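Long-range contacts in neurotoxin (Clostridium botulinum, PDB 2QN0), which is the zinc-dependent light chain protease of botulinum neurotoxin serotype C1, which cleaves neuronal SNARE proteins with dual substrate specificity: residues P47-R52 / E163-P168; E104-R109 / E230-M235; I192-R197 / L225-E230; L200-A205 / F219-I224. All coordinates share one frame; numbering follows the deposited sequence.

Interaction 1: P47-R52 / E163-P168; sequences PDRFSR and ENIIDP
Ser-51 and Glu-163 mark the nearest backbone approach of two irregular segments, their CA atoms 7.0 Å apart, with a type I beta turn following from Asn-164 to Asp-167. The direct bond is between side chains: Ser-51 OG, anti to its own backbone N (chi1 180°), donates to Glu-163 OE2 at 2.7 Å, reaching that oxygen on its syn side and 26° out of the carboxylate plane. Asn-53 ND2 also bonds to OE2, while OE1 receives a hydrogen from a water held by the backbone N of Arg-52. Further along, Ile-165 lays CG1 over one face of the Arg-49 guanidinium, 3.6 Å from NH2, the two side chains crossing at about a right angle. A second water lies at the edge of that guanidinium, in its plane, accepting from Arg-49 NH2 (2.8 Å) and donating to Glu-163 O. The arginine's direct bonds go to the carbonyls of Pro-161, Arg-162, Asp-73 and Tyr-76. Asn-164 OD1 accepts from Ile-166 N, an Asx turn. The buried guanidinium is thus satisfied by neutral carbonyls and water; Glu-163 OE1 stays 6.9 Å from Arg-49 NH2, so any attraction between the two charges probably acts only at a distance.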
loop_
_atom_site.group_PDB
_atom_site.type_symbol
_atom_site.label_atom_id
_atom_site.label_comp_id
_atom_site.label_asym_id
_atom_site.label_seq_id
_atom_site.Cartn_x
_atom_site.Cartn_y
_atom_site.Cartn_z
ATOM N N PRO A 47 -3.269 -13.434 -3.419
ATOM C CA PRO A 47 -4.570 -13.479 -2.739
ATOM C C PRO A 47 -4.673 -14.419 -1.540
ATOM O O PRO A 47 -5.651 -15.155 -1.417
ATOM C CB PRO A 47 -5.539 -13.896 -3.856
ATOM C CG PRO A 47 -4.752 -13.755 -5.136
ATOM C CD PRO A 47 -3.355 -14.096 -4.729
ATOM N N ASP A 48 -3.677 -14.391 -0.658
ATOM C CA ASP A 48 -3.671 -15.253 0.526
ATOM C C ASP A 48 -3.611 -14.432 1.811
ATOM O O ASP A 48 -3.222 -13.264 1.794
ATOM C CB ASP A 48 -2.437 -16.163 0.545
ATOM C CG ASP A 48 -2.329 -17.061 -0.665
ATOM O OD1 ASP A 48 -3.305 -17.178 -1.435
ATOM O OD2 ASP A 48 -1.246 -17.662 -0.828
ATOM N N ARG A 49 -3.983 -15.051 2.929
ATOM C CA ARG A 49 -3.888 -14.377 4.218
ATOM C C ARG A 49 -2.380 -14.320 4.475
ATOM O O ARG A 49 -1.638 -15.196 4.021
ATOM C CB ARG A 49 -4.602 -15.179 5.316
ATOM C CG ARG A 49 -6.118 -15.239 5.152
ATOM C CD ARG A 49 -6.751 -13.846 5.227
ATOM N NE ARG A 49 -6.720 -13.291 6.583
ATOM C CZ ARG A 49 -7.563 -13.638 7.552
ATOM N NH1 ARG A 49 -8.512 -14.538 7.318
ATOM N NH2 ARG A 49 -7.462 -13.085 8.756
ATOM N N PHE A 50 -1.932 -13.297 5.198
ATOM C CA PHE A 50 -0.508 -13.095 5.460
ATOM C C PHE A 50 -0.226 -12.869 6.944
ATOM O O PHE A 50 -0.998 -12.213 7.635
ATOM C CB PHE A 50 -0.033 -11.870 4.657
ATOM C CG PHE A 50 1.442 -11.570 4.779
ATOM C CD1 PHE A 50 2.376 -12.264 4.015
ATOM C CD2 PHE A 50 1.889 -10.559 5.626
ATOM C CE1 PHE A 50 3.736 -11.954 4.088
ATOM C CE2 PHE A 50 3.250 -10.241 5.708
ATOM C CZ PHE A 50 4.174 -10.941 4.936
ATOM N N SER A 51 0.883 -13.413 7.432
ATOM C CA SER A 51 1.249 -13.223 8.829
ATOM C C SER A 51 2.755 -13.203 9.019
ATOM O O SER A 51 3.501 -13.805 8.243
ATOM C CB SER A 51 0.643 -14.316 9.710
ATOM O OG SER A 51 1.018 -14.122 11.067
ATOM N N ARG A 52 3.193 -12.494 10.054
ATOM C CA ARG A 52 4.606 -12.391 10.385
ATOM C C ARG A 52 4.858 -13.006 11.758
ATOM O O ARG A 52 5.995 -13.051 12.227
ATOM C CB ARG A 52 5.044 -10.923 10.386
ATOM C CG ARG A 52 5.071 -10.287 9.000
ATOM C CD ARG A 52 6.128 -10.960 8.139
ATOM N NE ARG A 52 7.445 -10.839 8.751
ATOM C CZ ARG A 52 8.264 -11.860 8.974
ATOM N NH1 ARG A 52 7.908 -13.092 8.633
ATOM N NH2 ARG A 52 9.439 -11.650 9.551
ATOM N N GLU A 163 -3.907 -11.038 10.653
ATOM C CA GLU A 163 -4.862 -11.478 11.670
ATOM C C GLU A 163 -6.126 -10.618 11.752
ATOM O O GLU A 163 -7.241 -11.142 11.678
ATOM C CB GLU A 163 -4.187 -11.542 13.047
ATOM C CG GLU A 163 -3.199 -12.700 13.219
ATOM C CD GLU A 163 -1.836 -12.443 12.593
ATOM O OE1 GLU A 163 -1.644 -11.376 11.972
ATOM O OE2 GLU A 163 -0.946 -13.313 12.727
ATOM N N ASN A 164 -5.960 -9.307 11.908
ATOM C CA ASN A 164 -7.103 -8.397 11.996
ATOM C C ASN A 164 -7.497 -7.943 10.591
ATOM O O ASN A 164 -6.799 -7.149 9.962
ATOM C CB ASN A 164 -6.749 -7.181 12.863
ATOM C CG ASN A 164 -7.940 -6.278 13.118
ATOM O OD1 ASN A 164 -8.995 -6.433 12.506
ATOM N ND2 ASN A 164 -7.772 -5.313 14.021
ATOM N N ILE A 165 -8.628 -8.448 10.108
ATOM C CA ILE A 165 -9.109 -8.136 8.771
ATOM C C ILE A 165 -9.398 -6.662 8.497
ATOM O O ILE A 165 -9.301 -6.218 7.355
ATOM C CB ILE A 165 -10.357 -8.998 8.443
ATOM C CG1 ILE A 165 -9.939 -10.471 8.380
ATOM C CG2 ILE A 165 -10.985 -8.568 7.124
ATOM C CD1 ILE A 165 -11.093 -11.447 8.193
ATOM N N ILE A 166 -9.738 -5.892 9.526
ATOM C CA ILE A 166 -10.021 -4.480 9.293
ATOM C C ILE A 166 -8.890 -3.542 9.697
ATOM O O ILE A 166 -9.118 -2.369 9.995
ATOM C CB ILE A 166 -11.332 -4.033 9.982
ATOM C CG1 ILE A 166 -11.290 -4.354 11.475
ATOM C CG2 ILE A 166 -12.515 -4.710 9.307
ATOM C CD1 ILE A 166 -12.503 -3.844 12.242
ATOM N N ASP A 167 -7.665 -4.061 9.696
ATOM C CA ASP A 167 -6.491 -3.256 10.027
ATOM C C ASP A 167 -5.460 -3.408 8.907
ATOM O O ASP A 167 -4.432 -4.061 9.076
ATOM C CB ASP A 167 -5.894 -3.696 11.369
ATOM C CG ASP A 167 -4.752 -2.799 11.824
ATOM O OD1 ASP A 167 -4.738 -1.611 11.440
ATOM O OD2 ASP A 167 -3.876 -3.274 12.577
ATOM N N PRO A 168 -5.746 -2.823 7.733
ATOM C CA PRO A 168 -4.823 -2.907 6.596
ATOM C C PRO A 168 -3.440 -2.436 7.027
ATOM O O PRO A 168 -3.316 -1.512 7.833
ATOM C CB PRO A 168 -5.474 -2.004 5.551
ATOM C CG PRO A 168 -6.278 -1.041 6.365
ATOM C CD PRO A 168 -6.864 -1.913 7.437
HETATM O O HOH W 1 -8.814 -13.398 11.159
HETATM O O HOH W 2 1.217 -10.627 11.412
#

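Interaction 2: E104-R109 / E230-M235. With ZN (zinc ion), chain B.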
loop_
_atom_site.group_PDB
_atom_site.type_symbol
_atom_site.label_atom_id
_atom_site.label_comp_id
_atom_site.label_asym_id
_atom_site.label_seq_id
_atom_site.Cartn_x
_atom_site.Cartn_y
_atom_site.Cartn_z
ATOM N N GLU A 104 -3.473 7.017 -12.181
ATOM C CA GLU A 104 -2.668 6.413 -13.234
ATOM C C GLU A 104 -1.192 6.676 -12.934
ATOM O O GLU A 104 -0.346 5.800 -13.113
ATOM C CB GLU A 104 -3.035 7.007 -14.597
ATOM C CG GLU A 104 -2.307 6.349 -15.758
ATOM C CD GLU A 104 -2.622 6.998 -17.092
ATOM O OE1 GLU A 104 -3.819 7.206 -17.385
ATOM O OE2 GLU A 104 -1.673 7.293 -17.849
ATOM N N GLU A 105 -0.886 7.884 -12.467
ATOM C CA GLU A 105 0.494 8.245 -12.145
ATOM C C GLU A 105 0.983 7.453 -10.934
ATOM O O GLU A 105 2.129 7.004 -10.896
ATOM C CB GLU A 105 0.601 9.750 -11.874
ATOM C CG GLU A 105 2.020 10.255 -11.618
ATOM C CD GLU A 105 2.971 9.991 -12.780
ATOM O OE1 GLU A 105 2.532 10.072 -13.948
ATOM O OE2 GLU A 105 4.164 9.718 -12.525
ATOM N N LEU A 106 0.111 7.286 -9.941
ATOM C CA LEU A 106 0.455 6.527 -8.741
ATOM C C LEU A 106 0.828 5.098 -9.137
ATOM O O LEU A 106 1.863 4.569 -8.722
ATOM C CB LEU A 106 -0.736 6.506 -7.776
ATOM C CG LEU A 106 -0.618 5.655 -6.509
ATOM C CD1 LEU A 106 0.514 6.186 -5.625
ATOM C CD2 LEU A 106 -1.941 5.688 -5.759
ATOM N N ILE A 107 -0.018 4.476 -9.952
ATOM C CA ILE A 107 0.235 3.110 -10.401
ATOM C C ILE A 107 1.492 3.039 -11.267
ATOM O O ILE A 107 2.300 2.116 -11.140
ATOM C CB ILE A 107 -0.975 2.562 -11.195
ATOM C CG1 ILE A 107 -2.191 2.471 -10.268
ATOM C CG2 ILE A 107 -0.649 1.186 -11.772
ATOM C CD1 ILE A 107 -3.502 2.145 -10.977
ATOM N N TYR A 108 1.659 4.019 -12.147
ATOM C CA TYR A 108 2.824 4.051 -13.020
ATOM C C TYR A 108 4.112 4.068 -12.201
ATOM O O TYR A 108 5.028 3.279 -12.438
ATOM C CB TYR A 108 2.782 5.289 -13.918
ATOM C CG TYR A 108 4.033 5.465 -14.746
ATOM C CD1 TYR A 108 4.266 4.677 -15.872
ATOM C CD2 TYR A 108 5.014 6.384 -14.371
ATOM C CE1 TYR A 108 5.450 4.798 -16.605
ATOM C CE2 TYR A 108 6.198 6.511 -15.093
ATOM C CZ TYR A 108 6.408 5.715 -16.207
ATOM O OH TYR A 108 7.583 5.831 -16.916
ATOM N N ARG A 109 4.187 4.972 -11.232
ATOM C CA ARG A 109 5.388 5.072 -10.413
ATOM C C ARG A 109 5.671 3.804 -9.619
ATOM O O ARG A 109 6.787 3.289 -9.638
ATOM C CB ARG A 109 5.287 6.277 -9.475
ATOM C CG ARG A 109 5.160 7.592 -10.229
ATOM C CD ARG A 109 5.283 8.795 -9.316
ATOM N NE ARG A 109 4.966 10.025 -10.037
ATOM C CZ ARG A 109 5.173 11.250 -9.567
ATOM N NH1 ARG A 109 5.707 11.424 -8.367
ATOM N NH2 ARG A 109 4.831 12.303 -10.298
ATOM N N GLU A 230 -2.927 2.845 1.448
ATOM C CA GLU A 230 -1.781 1.959 1.632
ATOM C C GLU A 230 -0.766 2.148 0.504
ATOM O O GLU A 230 0.440 2.021 0.722
ATOM C CB GLU A 230 -2.218 0.485 1.695
ATOM C CG GLU A 230 -3.098 0.117 2.901
ATOM C CD GLU A 230 -2.527 0.579 4.240
ATOM O OE1 GLU A 230 -1.311 0.403 4.483
ATOM O OE2 GLU A 230 -3.306 1.105 5.061
ATOM N N LEU A 231 -1.241 2.450 -0.702
ATOM C CA LEU A 231 -0.321 2.672 -1.817
ATOM C C LEU A 231 0.553 3.895 -1.516
ATOM O O LEU A 231 1.669 4.012 -2.023
ATOM C CB LEU A 231 -1.086 2.871 -3.134
ATOM C CG LEU A 231 -1.840 1.633 -3.654
ATOM C CD1 LEU A 231 -2.535 1.976 -4.974
ATOM C CD2 LEU A 231 -0.864 0.471 -3.861
ATOM N N ASN A 232 0.045 4.809 -0.692
ATOM C CA ASN A 232 0.837 5.984 -0.326
ATOM C C ASN A 232 1.998 5.548 0.559
ATOM O O ASN A 232 3.108 6.066 0.434
ATOM C CB ASN A 232 -0.023 7.025 0.393
ATOM C CG ASN A 232 -1.027 7.677 -0.537
ATOM O OD1 ASN A 232 -0.858 7.653 -1.757
ATOM N ND2 ASN A 232 -2.067 8.275 0.031
ATOM N N HIS A 233 1.747 4.613 1.472
ATOM C CA HIS A 233 2.829 4.112 2.315
ATOM C C HIS A 233 3.857 3.456 1.396
ATOM O O HIS A 233 5.064 3.607 1.590
ATOM C CB HIS A 233 2.319 3.080 3.322
ATOM C CG HIS A 233 1.532 3.673 4.448
ATOM N ND1 HIS A 233 2.023 4.688 5.244
ATOM C CD2 HIS A 233 0.301 3.378 4.929
ATOM C CE1 HIS A 233 1.129 4.989 6.170
ATOM N NE2 HIS A 233 0.076 4.209 5.999
ATOM N N ALA A 234 3.371 2.731 0.389
ATOM C CA ALA A 234 4.261 2.057 -0.560
ATOM C C ALA A 234 5.093 3.068 -1.337
ATOM O O ALA A 234 6.255 2.807 -1.661
ATOM C CB ALA A 234 3.449 1.183 -1.529
ATOM N N MET A 235 4.500 4.218 -1.650
ATOM C CA MET A 235 5.229 5.264 -2.363
ATOM C C MET A 235 6.374 5.769 -1.487
ATOM O O MET A 235 7.509 5.919 -1.948
ATOM C CB MET A 235 4.294 6.427 -2.709
ATOM C CG MET A 235 3.381 6.160 -3.893
ATOM S SD MET A 235 4.257 6.279 -5.476
ATOM C CE MET A 235 3.998 8.000 -5.873
HETATM ZN ZN ZN B . -1.764 4.167 6.963
HETATM O O HOH W 3 -2.380 2.194 7.205
#
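Leu-106 splays its two methyls over helix 223-238, CD1 to Met-235 and CD2 to Leu-231. CG, anti to the backbone N (chi1 175°), points at the other helix, and the methyls reach residues one helical turn apart. CD2 rests 3.8 Å from Leu-231 CD1, whereas CD1 presses to 3.3 Å from Met-235 CG, closer than usual for two carbons. Bent at chi2, the methionine sets SD beside Leu-106 CD1, and the bend at chi3 turns CE to Arg-109, 3.8 Å from CD of its aliphatic stem. Each of these pairs of side chains crosses at a slant. Arg-109 runs extended from CG to NE, and NE donates almost straight (170°) to the anti lone pair of Glu-105 OE2 at 2.6 Å, one turn back on its own helix; NH2 forms a second salt bridge with Glu-353. The axes of the two short segments come within 10.8 Å and cross at 45°. On the zinc side of helix 223-238, His-233 NE2 binds the metal at 2.1 Å, and Glu-230 OE2 is hydrogen-bonded to the zinc-bound water. His-229 and Glu-269 complete the protein ligands, an arrangement typical of the HExxH helix of zinc metalloproteases, here backed by helix 101-112.

Interaction 3: I192-R197 / L225-E230; sequences ISISPR and LILMHE. With ZN (zinc ion), chain B.
Ile-194 and Ile-226 meet at the middle of the closely packed part, where Ile-194 CD1 lies 3.7 Å from Ile-226 CG2. Ile-194 is extended, CG1 anti to the backbone N (chi1 -175°) and CD1 anti again, and this methyl also reaches Leu-227 CA at 3.8 Å. Nearer the strand, Ile-192 slants across Glu-230, with CG2 3.7 Å from the glutamate's CB and CD1 close to its backbone carbonyl. The packing is looser at Pro-196, whose ring carbon CG comes only to 4.2 Å from Leu-227 CB; its carbonyl oxygen meets Ile-226 CD1 at 3.7 Å. Ile-226 is only partly buried, which makes this the more open side of the contact. Leu-227 also touches Phe-94 and Ile-97 of helix 80-97. On the metal side of the helix, His-229 NE2 binds the zinc ion at 2.1 Å, and its other ring nitrogen, ND1, is hydrogen-bonded to the carboxylate of Glu-360. No hydrogen bond joins the two segments. Ile-192 and Ile-194 pack on the methylenes of Glu-230, while its OE1 is hydrogen-bonded to Thr-170 OG1; apolar contacts thus hold the stem of a residue whose head belongs to the metal site.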
loop_
_atom_site.group_PDB
_atom_site.type_symbol
_atom_site.label_atom_id
_atom_site.label_comp_id
_atom_site.label_asym_id
_atom_site.label_seq_id
_atom_site.Cartn_x
_atom_site.Cartn_y
_atom_site.Cartn_z
ATOM N N ILE A 192 1.660 -5.096 1.093
ATOM C CA ILE A 192 0.433 -4.476 1.572
ATOM C C ILE A 192 -0.573 -5.590 1.854
ATOM O O ILE A 192 -0.943 -6.324 0.941
ATOM C CB ILE A 192 -0.175 -3.536 0.499
ATOM C CG1 ILE A 192 0.761 -2.348 0.245
ATOM C CG2 ILE A 192 -1.556 -3.050 0.949
ATOM C CD1 ILE A 192 0.286 -1.418 -0.874
ATOM N N SER A 193 -0.999 -5.721 3.109
ATOM C CA SER A 193 -1.974 -6.749 3.496
ATOM C C SER A 193 -3.289 -6.016 3.712
ATOM O O SER A 193 -3.393 -5.137 4.576
ATOM C CB SER A 193 -1.512 -7.453 4.769
ATOM O OG SER A 193 -0.247 -8.055 4.551
ATOM N N ILE A 194 -4.310 -6.401 2.952
ATOM C CA ILE A 194 -5.560 -5.666 3.000
ATOM C C ILE A 194 -6.740 -6.393 2.356
ATOM O O ILE A 194 -6.563 -7.358 1.612
ATOM C CB ILE A 194 -5.341 -4.353 2.215
ATOM C CG1 ILE A 194 -6.553 -3.430 2.288
ATOM C CG2 ILE A 194 -5.039 -4.700 0.752
ATOM C CD1 ILE A 194 -6.322 -2.106 1.569
ATOM N N SER A 195 -7.941 -5.914 2.667
ATOM C CA SER A 195 -9.171 -6.407 2.055
ATOM C C SER A 195 -10.064 -5.176 1.988
ATOM O O SER A 195 -10.817 -4.891 2.917
ATOM C CB SER A 195 -9.852 -7.489 2.881
ATOM O OG SER A 195 -10.992 -7.948 2.167
ATOM N N PRO A 196 -9.982 -4.425 0.881
ATOM C CA PRO A 196 -10.769 -3.206 0.678
ATOM C C PRO A 196 -12.283 -3.315 0.810
ATOM O O PRO A 196 -12.933 -2.315 1.115
ATOM C CB PRO A 196 -10.347 -2.747 -0.717
ATOM C CG PRO A 196 -8.946 -3.262 -0.839
ATOM C CD PRO A 196 -9.067 -4.648 -0.253
ATOM N N ARG A 197 -12.859 -4.499 0.594
ATOM C CA ARG A 197 -14.316 -4.602 0.698
ATOM C C ARG A 197 -14.825 -4.475 2.129
ATOM O O ARG A 197 -16.024 -4.326 2.351
ATOM C CB ARG A 197 -14.846 -5.895 0.054
ATOM C CG ARG A 197 -14.778 -7.159 0.882
ATOM C CD ARG A 197 -15.598 -8.253 0.185
ATOM N NE ARG A 197 -15.474 -9.564 0.818
ATOM C CZ ARG A 197 -16.098 -9.926 1.936
ATOM N NH1 ARG A 197 -16.901 -9.077 2.557
ATOM N NH2 ARG A 197 -15.914 -11.142 2.434
ATOM N N LEU A 225 -10.077 4.214 -1.748
ATOM C CA LEU A 225 -9.307 5.084 -0.857
ATOM C C LEU A 225 -8.603 4.274 0.221
ATOM O O LEU A 225 -7.517 4.636 0.673
ATOM C CB LEU A 225 -10.197 6.158 -0.222
ATOM C CG LEU A 225 -10.683 7.264 -1.171
ATOM C CD1 LEU A 225 -11.049 8.497 -0.359
ATOM C CD2 LEU A 225 -9.601 7.628 -2.171
ATOM N N ILE A 226 -9.222 3.173 0.634
ATOM C CA ILE A 226 -8.613 2.307 1.632
ATOM C C ILE A 226 -7.332 1.746 1.012
ATOM O O ILE A 226 -6.277 1.702 1.652
ATOM C CB ILE A 226 -9.562 1.144 2.008
ATOM C CG1 ILE A 226 -10.842 1.703 2.640
ATOM C CG2 ILE A 226 -8.864 0.188 2.967
ATOM C CD1 ILE A 226 -11.872 0.640 3.015
ATOM N N LEU A 227 -7.425 1.331 -0.248
ATOM C CA LEU A 227 -6.273 0.783 -0.952
ATOM C C LEU A 227 -5.248 1.866 -1.309
ATOM O O LEU A 227 -4.048 1.692 -1.075
ATOM C CB LEU A 227 -6.733 0.055 -2.226
ATOM C CG LEU A 227 -5.655 -0.494 -3.169
ATOM C CD1 LEU A 227 -4.728 -1.444 -2.419
ATOM C CD2 LEU A 227 -6.331 -1.217 -4.340
ATOM N N MET A 228 -5.714 2.981 -1.862
ATOM C CA MET A 228 -4.804 4.062 -2.239
ATOM C C MET A 228 -4.046 4.589 -1.026
ATOM O O MET A 228 -2.895 5.002 -1.143
ATOM C CB MET A 228 -5.564 5.197 -2.923
ATOM C CG MET A 228 -6.007 4.845 -4.345
ATOM S SD MET A 228 -6.913 6.158 -5.168
ATOM C CE MET A 228 -5.571 7.109 -5.880
ATOM N N HIS A 229 -4.692 4.576 0.137
ATOM C CA HIS A 229 -4.032 5.025 1.360
ATOM C C HIS A 229 -2.786 4.164 1.583
ATOM O O HIS A 229 -1.704 4.688 1.867
ATOM C CB HIS A 229 -4.976 4.897 2.561
ATOM C CG HIS A 229 -4.318 5.167 3.878
ATOM N ND1 HIS A 229 -4.497 6.345 4.573
ATOM C CD2 HIS A 229 -3.476 4.414 4.625
ATOM C CE1 HIS A 229 -3.796 6.303 5.692
ATOM N NE2 HIS A 229 -3.168 5.143 5.748
ATOM N N GLU A 230 -2.927 2.845 1.448
ATOM C CA GLU A 230 -1.781 1.959 1.632
ATOM C C GLU A 230 -0.766 2.148 0.504
ATOM O O GLU A 230 0.440 2.021 0.722
ATOM C CB GLU A 230 -2.218 0.485 1.695
ATOM C CG GLU A 230 -3.098 0.117 2.901
ATOM C CD GLU A 230 -2.527 0.579 4.240
ATOM O OE1 GLU A 230 -1.311 0.403 4.483
ATOM O OE2 GLU A 230 -3.306 1.105 5.061
HETATM ZN ZN ZN B . -1.764 4.167 6.963
HETATM O O HOH W 3 -2.380 2.194 7.205
#

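Interaction 4: L200-A205 / F219-I224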
loop_
_atom_site.group_PDB
_atom_site.type_symbol
_atom_site.label_atom_id
_atom_site.label_comp_id
_atom_site.label_asym_id
_atom_site.label_seq_id
_atom_site.Cartn_x
_atom_site.Cartn_y
_atom_site.Cartn_z
ATOM N N LEU A 200 -14.520 0.917 6.481
ATOM C CA LEU A 200 -14.623 1.673 7.717
ATOM C C LEU A 200 -15.782 2.656 7.539
ATOM O O LEU A 200 -16.004 3.163 6.436
ATOM C CB LEU A 200 -13.294 2.409 7.943
ATOM C CG LEU A 200 -13.076 3.466 9.027
ATOM C CD1 LEU A 200 -11.577 3.566 9.324
ATOM C CD2 LEU A 200 -13.623 4.810 8.567
ATOM N N THR A 201 -16.537 2.905 8.609
ATOM C CA THR A 201 -17.663 3.836 8.547
ATOM C C THR A 201 -17.421 5.033 9.463
ATOM O O THR A 201 -16.749 4.912 10.489
ATOM C CB THR A 201 -18.987 3.145 8.935
ATOM O OG1 THR A 201 -18.852 2.537 10.224
ATOM C CG2 THR A 201 -19.343 2.070 7.906
ATOM N N TYR A 202 -17.984 6.180 9.096
ATOM C CA TYR A 202 -17.784 7.419 9.848
ATOM C C TYR A 202 -18.921 8.408 9.602
ATOM O O TYR A 202 -19.731 8.218 8.693
ATOM C CB TYR A 202 -16.473 8.054 9.380
ATOM C CG TYR A 202 -16.464 8.227 7.874
ATOM C CD1 TYR A 202 -17.022 9.360 7.276
ATOM C CD2 TYR A 202 -16.031 7.193 7.042
ATOM C CE1 TYR A 202 -17.164 9.452 5.894
ATOM C CE2 TYR A 202 -16.171 7.276 5.655
ATOM C CZ TYR A 202 -16.743 8.404 5.092
ATOM O OH TYR A 202 -16.940 8.468 3.729
ATOM N N SER A 203 -18.967 9.468 10.411
ATOM C CA SER A 203 -19.971 10.519 10.261
ATOM C C SER A 203 -19.279 11.882 10.155
ATOM O O SER A 203 -19.864 12.848 9.660
ATOM C CB SER A 203 -20.955 10.516 11.439
ATOM O OG SER A 203 -20.302 10.722 12.678
ATOM N N ASN A 204 -18.035 11.957 10.622
ATOM C CA ASN A 204 -17.254 13.195 10.555
ATOM C C ASN A 204 -16.581 13.144 9.190
ATOM O O ASN A 204 -15.458 12.657 9.059
ATOM C CB ASN A 204 -16.204 13.218 11.676
ATOM C CG ASN A 204 -15.339 14.463 11.647
ATOM O OD1 ASN A 204 -15.658 15.445 10.976
ATOM N ND2 ASN A 204 -14.239 14.431 12.389
ATOM N N ALA A 205 -17.290 13.652 8.182
ATOM C CA ALA A 205 -16.839 13.615 6.793
ATOM C C ALA A 205 -16.374 14.929 6.178
ATOM O O ALA A 205 -16.656 16.010 6.689
ATOM C CB ALA A 205 -17.951 13.017 5.933
ATOM N N PHE A 219 -21.427 7.192 6.748
ATOM C CA PHE A 219 -20.996 6.914 5.379
ATOM C C PHE A 219 -19.910 5.854 5.447
ATOM O O PHE A 219 -19.303 5.648 6.497
ATOM C CB PHE A 219 -20.399 8.174 4.739
ATOM C CG PHE A 219 -21.415 9.211 4.344
ATOM C CD1 PHE A 219 -22.032 9.160 3.098
ATOM C CD2 PHE A 219 -21.727 10.262 5.206
ATOM C CE1 PHE A 219 -22.940 10.146 2.711
ATOM C CE2 PHE A 219 -22.634 11.249 4.830
ATOM C CZ PHE A 219 -23.242 11.192 3.578
ATOM N N CYS A 220 -19.664 5.179 4.330
ATOM C CA CYS A 220 -18.611 4.175 4.289
ATOM C C CYS A 220 -17.442 4.766 3.509
ATOM O O CYS A 220 -17.607 5.744 2.778
ATOM C CB CYS A 220 -19.100 2.912 3.572
ATOM S SG CYS A 220 -19.430 3.163 1.800
ATOM N N MET A 221 -16.252 4.204 3.689
ATOM C CA MET A 221 -15.105 4.664 2.921
ATOM C C MET A 221 -15.175 3.918 1.592
ATOM O O MET A 221 -15.560 2.749 1.557
ATOM C CB MET A 221 -13.785 4.299 3.612
ATOM C CG MET A 221 -13.272 5.335 4.598
ATOM S SD MET A 221 -11.596 4.917 5.111
ATOM C CE MET A 221 -10.677 5.429 3.671
ATOM N N ASP A 222 -14.827 4.591 0.503
ATOM C CA ASP A 222 -14.822 3.933 -0.795
ATOM C C ASP A 222 -13.593 3.023 -0.774
ATOM O O ASP A 222 -12.495 3.454 -0.402
ATOM C CB ASP A 222 -14.685 4.962 -1.920
ATOM C CG ASP A 222 -14.782 4.331 -3.304
ATOM O OD1 ASP A 222 -14.167 3.269 -3.518
ATOM O OD2 ASP A 222 -15.470 4.902 -4.179
ATOM N N PRO A 223 -13.761 1.748 -1.152
ATOM C CA PRO A 223 -12.648 0.799 -1.168
ATOM C C PRO A 223 -11.382 1.298 -1.865
ATOM O O PRO A 223 -10.276 0.925 -1.463
ATOM C CB PRO A 223 -13.247 -0.417 -1.868
ATOM C CG PRO A 223 -14.655 -0.392 -1.391
ATOM C CD PRO A 223 -15.025 1.074 -1.504
ATOM N N ILE A 224 -11.512 2.130 -2.900
ATOM C CA ILE A 224 -10.294 2.585 -3.561
ATOM C C ILE A 224 -9.447 3.479 -2.662
ATOM O O ILE A 224 -8.229 3.496 -2.796
ATOM C CB ILE A 224 -10.542 3.335 -4.904
ATOM C CG1 ILE A 224 -11.432 4.559 -4.694
ATOM C CG2 ILE A 224 -11.111 2.370 -5.942
ATOM C CD1 ILE A 224 -11.297 5.587 -5.804
#
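A two-stranded antiparallel ribbon, strands 201-202 and 219-220, leads into the N-terminus of the zinc-binding helix 223-238. Tyr-202 and Phe-219 form its hydrogen-bonded pair: Phe-219 N donates to Tyr-202 O at 2.8 Å, and Tyr-202 N returns a bond to Phe-219 O. Thr-201 and Cys-220 make the adjoining non-hydrogen-bonded pair, beyond which Met-221 N donates to Leu-200 O at 2.9 Å. Tyr-202 CG sits between its backbone N and carbonyl carbon (chi1 54°), and the ring leans over the opposite strand, with Phe-219 O 3.6 Å above one face, offset toward the rim. Ring atom CE1 lies 3.7 Å from Phe-219 CB, while CE2 is 3.6 Å from Met-221 CG, that side chain crossing the tyrosine at about a right angle. Met-221 SD touches Leu-200 CD2 at 4.0 Å. Val-383 touches the side chains of both Thr-201 and Cys-220, and Thr-201 OG1 bonds to Thr-381 O. At the helix start Asp-222 is the N-cap, its OD1 accepting from Ile-224 N at 3.0 Å, with Arg-96 forming a salt bridge to OD2. Backbone bonds thus set the register, the tyrosine ring packs over Phe-219 O and against Met-221, and a carboxylate caps the helix directly after the ribbon.

In the fold
Interactions 2, 3 and 4 all use helix 223-238: interaction 4 leads into its start, while interactions 2 and 3 share Glu-230, the zinc ion and its bound water. Leu-231 packs on Ile-192 where these two adjoin. Measured from the centre of each contact to the centre of the chain, interaction 4 is the most peripheral at about 18 Å, against 7 to 8 Å for those two, yet still mostly buried; Met-221 CE meets Ile-226 of interaction 3. Interaction 1, about 13 Å out and also buried, belongs to loops next to the large sheet, and Pro-168 packs on Ile-194. Chemistry follows place: apolar packing in 2 and 3, strand pairing in 4, direct and water-mediated polar bonds in 1.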